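Local coordinates for CMP/dCMP-type deaminase domain-containing protein (Aspergillus oryzae RIB40, PDB 7DRY), which is a zinc-dependent Rib2 deaminase of the cytidine deaminase fold that probably deaminates a pyrimidine intermediate of riboflavin biosynthesis, at residues A[132-137]-A[166-171]. Numbering follows the deposited sequence.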
ATOM      1  N   PHE A 132       2.594  -7.270  -0.448  1.00 11.84           N
ATOM      2  CA  PHE A 132       2.972  -6.517  -1.641  1.00 11.21           C
ATOM      3  C   PHE A 132       3.640  -7.442  -2.652  1.00 12.26           C
ATOM      4  O   PHE A 132       4.028  -8.567  -2.324  1.00 13.51           O
ATOM      5  CB  PHE A 132       3.826  -5.286  -1.300  1.00 12.23           C
ATOM      6  CG  PHE A 132       5.025  -5.589  -0.453  1.00 13.47           C
ATOM      7  CD1 PHE A 132       6.221  -5.937  -1.047  1.00 17.99           C
ATOM      8  CD2 PHE A 132       4.968  -5.506   0.931  1.00 17.61           C
ATOM      9  CE1 PHE A 132       7.343  -6.209  -0.285  1.00 21.21           C
ATOM     10  CE2 PHE A 132       6.087  -5.775   1.699  1.00 18.16           C
ATOM     11  CZ  PHE A 132       7.272  -6.127   1.089  1.00 20.36           C
ATOM     12  N   GLY A 133       3.785  -6.952  -3.888  1.00 12.42           N
ATOM     13  CA  GLY A 133       4.216  -7.788  -4.996  1.00 13.76           C
ATOM     14  C   GLY A 133       5.641  -7.597  -5.473  1.00 16.64           C
ATOM     15  O   GLY A 133       6.180  -8.448  -6.195  1.00 20.27           O
ATOM     16  N   VAL A 134       6.273  -6.493  -5.071  0.65 14.87           N
ATOM     17  CA  VAL A 134       7.660  -6.198  -5.426  0.65 16.39           C
ATOM     18  C   VAL A 134       8.331  -5.562  -4.216  0.65 17.47           C
ATOM     19  O   VAL A 134       7.793  -4.617  -3.632  0.65 16.79           O
ATOM     20  CB  VAL A 134       7.766  -5.255  -6.643  0.65 17.96           C
ATOM     21  CG1 VAL A 134       9.220  -4.864  -6.896  0.65 19.59           C
ATOM     22  CG2 VAL A 134       7.171  -5.892  -7.887  0.65 24.13           C
ATOM     23  N   LYS A 135       9.509  -6.069  -3.849  1.00 19.37           N
ATOM     24  CA  LYS A 135      10.248  -5.551  -2.698  1.00 22.71           C
ATOM     25  C   LYS A 135      11.085  -4.331  -3.091  1.00 21.85           C
ATOM     26  O   LYS A 135      12.295  -4.266  -2.899  1.00 23.85           O
ATOM     27  CB  LYS A 135      11.085  -6.647  -2.049  1.00 27.84           C
ATOM     28  CG  LYS A 135      11.315  -6.401  -0.560  1.00 27.20           C
ATOM     29  CD  LYS A 135      12.134  -7.500   0.098  1.00 30.42           C
ATOM     30  CE  LYS A 135      12.370  -7.178   1.565  1.00 35.42           C
ATOM     31  NZ  LYS A 135      13.269  -8.162   2.230  1.00 39.76           N
ATOM     32  N   GLU A 136      10.392  -3.346  -3.657  1.00 20.11           N
ATOM     33  CA  GLU A 136      10.944  -2.042  -3.974  1.00 23.05           C
ATOM     34  C   GLU A 136       9.826  -1.042  -3.715  1.00 19.04           C
ATOM     35  O   GLU A 136       8.655  -1.328  -4.012  1.00 17.38           O
ATOM     36  CB  GLU A 136      11.396  -1.923  -5.437  1.00 25.40           C
ATOM     37  CG  GLU A 136      12.534  -2.854  -5.828  1.00 31.94           C
ATOM     38  CD  GLU A 136      13.812  -2.582  -5.058  1.00 44.05           C
ATOM     39  OE1 GLU A 136      14.028  -1.427  -4.630  1.00 43.61           O
ATOM     40  OE2 GLU A 136      14.606  -3.529  -4.880  1.00 48.55           O
ATOM     41  N   PRO A 137      10.145   0.115  -3.150  1.00 19.72           N
ATOM     42  CA  PRO A 137       9.111   1.108  -2.855  1.00 18.52           C
ATOM     43  C   PRO A 137       8.705   1.874  -4.105  1.00 17.51           C
ATOM     44  O   PRO A 137       9.410   1.901  -5.112  1.00 18.74           O
ATOM     45  CB  PRO A 137       9.804   2.042  -1.860  1.00 20.07           C
ATOM     46  CG  PRO A 137      11.257   1.966  -2.253  1.00 21.82           C
ATOM     47  CD  PRO A 137      11.480   0.540  -2.683  1.00 21.84           C
ATOM     48  N   GLU A 166       4.734  -7.044 -14.254  1.00 15.11           N
ATOM     49  CA  GLU A 166       3.552  -6.236 -14.540  1.00 13.48           C
ATOM     50  C   GLU A 166       3.401  -5.092 -13.549  1.00 13.53           C
ATOM     51  O   GLU A 166       3.016  -3.981 -13.931  1.00 13.82           O
ATOM     52  CB  GLU A 166       2.299  -7.110 -14.520  1.00 17.05           C
ATOM     53  CG  GLU A 166       2.218  -8.050 -15.703  1.00 20.81           C
ATOM     54  CD  GLU A 166       1.154  -9.106 -15.514  1.00 35.28           C
ATOM     55  OE1 GLU A 166      -0.016  -8.837 -15.858  1.00 40.49           O
ATOM     56  OE2 GLU A 166       1.494 -10.195 -15.001  1.00 40.59           O
ATOM     57  N   ILE A 167       3.685  -5.351 -12.271  1.00 12.74           N
ATOM     58  CA  ILE A 167       3.614  -4.291 -11.267  1.00 11.84           C
ATOM     59  C   ILE A 167       4.567  -3.155 -11.616  1.00 12.76           C
ATOM     60  O   ILE A 167       4.202  -1.977 -11.546  1.00 12.49           O
ATOM     61  CB  ILE A 167       3.887  -4.870  -9.872  1.00 11.59           C
ATOM     62  CG1 ILE A 167       2.668  -5.663  -9.406  1.00 11.67           C
ATOM     63  CG2 ILE A 167       4.246  -3.762  -8.874  1.00 11.90           C
ATOM     64  CD1 ILE A 167       2.935  -6.500  -8.158  1.00 14.73           C
ATOM     65  N   LEU A 168       5.790  -3.494 -12.032  1.00 11.53           N
ATOM     66  CA  LEU A 168       6.779  -2.469 -12.359  1.00 13.50           C
ATOM     67  C   LEU A 168       6.431  -1.751 -13.656  1.00 14.13           C
ATOM     68  O   LEU A 168       6.562  -0.525 -13.738  1.00 14.09           O
ATOM     69  CB  LEU A 168       8.170  -3.097 -12.449  1.00 13.81           C
ATOM     70  CG  LEU A 168       8.723  -3.574 -11.108  1.00 14.62           C
ATOM     71  CD1 LEU A 168       9.913  -4.485 -11.310  1.00 16.26           C
ATOM     72  CD2 LEU A 168       9.098  -2.377 -10.241  1.00 16.68           C
ATOM     73  N   GLU A 169       5.986  -2.495 -14.676  1.00 12.98           N
ATOM     74  CA  GLU A 169       5.628  -1.864 -15.949  1.00 14.61           C
ATOM     75  C   GLU A 169       4.540  -0.820 -15.755  1.00 14.50           C
ATOM     76  O   GLU A 169       4.597   0.266 -16.345  1.00 17.09           O
ATOM     77  CB  GLU A 169       5.158  -2.902 -16.971  1.00 16.23           C
ATOM     78  CG  GLU A 169       6.196  -3.964 -17.373  1.00 19.18           C
ATOM     79  CD  GLU A 169       7.218  -3.488 -18.373  1.00 27.82           C
ATOM     80  OE1 GLU A 169       7.228  -2.289 -18.718  1.00 26.79           O
ATOM     81  OE2 GLU A 169       8.014  -4.333 -18.824  1.00 24.01           O
ATOM     82  N   VAL A 170       3.527  -1.140 -14.950  1.00 12.79           N
ATOM     83  CA  VAL A 170       2.481  -0.170 -14.658  1.00 12.72           C
ATOM     84  C   VAL A 170       3.049   0.983 -13.841  1.00 13.16           C
ATOM     85  O   VAL A 170       2.812   2.160 -14.144  1.00 13.38           O
ATOM     86  CB  VAL A 170       1.314  -0.867 -13.941  1.00 11.87           C
ATOM     87  CG1 VAL A 170       0.339   0.165 -13.360  1.00 13.20           C
ATOM     88  CG2 VAL A 170       0.606  -1.841 -14.894  1.00 13.31           C
ATOM     89  N   ALA A 171       3.839   0.661 -12.818  1.00 12.09           N
ATOM     90  CA  ALA A 171       4.310   1.683 -11.888  1.00 12.45           C
ATOM     91  C   ALA A 171       5.072   2.795 -12.598  1.00 13.90           C
ATOM     92  O   ALA A 171       4.880   3.980 -12.294  1.00 13.76           O
ATOM     93  CB  ALA A 171       5.191   1.049 -10.818  1.00 13.48           C
TER
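Val134 and Ile167 meet through their methyl groups where the loop after strand 127-132 faces helix 164-171. Val134 CG2 lies 3.8 Å from Ile167 CG2 and 4.0 Å from Ile167 CB. The two side chains run past each other in opposite directions. They touch alongside, and the end of the isoleucine reaches past the valine to Gly133. That end, Ile167 CD1, sits 3.6 Å from Gly133 CA. Gly133 has no side chain, and the methyl packs directly on its main chain.

In the modelled conformer described here, one of two, the valine torsion divides its two branches between neighbouring helix residues. CG2 lies beside the backbone N and takes Ile167. CG1 is anti to the backbone N (chi1 175°). Leu168 leaves the helix to one side of the loop, and its CD2 methyl comes to 4.2 Å from Val134 CG1, a looser touch. In Ile167, CG1 lies beside its own backbone N (chi1 -74°), and the extended chi2 of 169° carries CD1 out to the glycine. The Leu168 side chain also touches Val182, Ala185 and Leu186 of helix 178-187.

Backbone hydrogen bonds of Gly133 with Thr98 and of Val134 with Glu100 tie the loop to the chain following strand 91-97. Strands 91-97 and 127-132 are parallel neighbours in the central sheet of this deaminase fold. The contact packs helix 164-171 beside the end of that sheet. The side chain of Ile167 is about 13 Å from the zinc ion, so the contact is packing outside the metal's first shell.

No hydrogen bond or salt bridge joins the two segments. Their direct attachment is apolar and buried. It therefore depends on van der Waals contact and the exclusion of water, and on matching shape more than on bond direction.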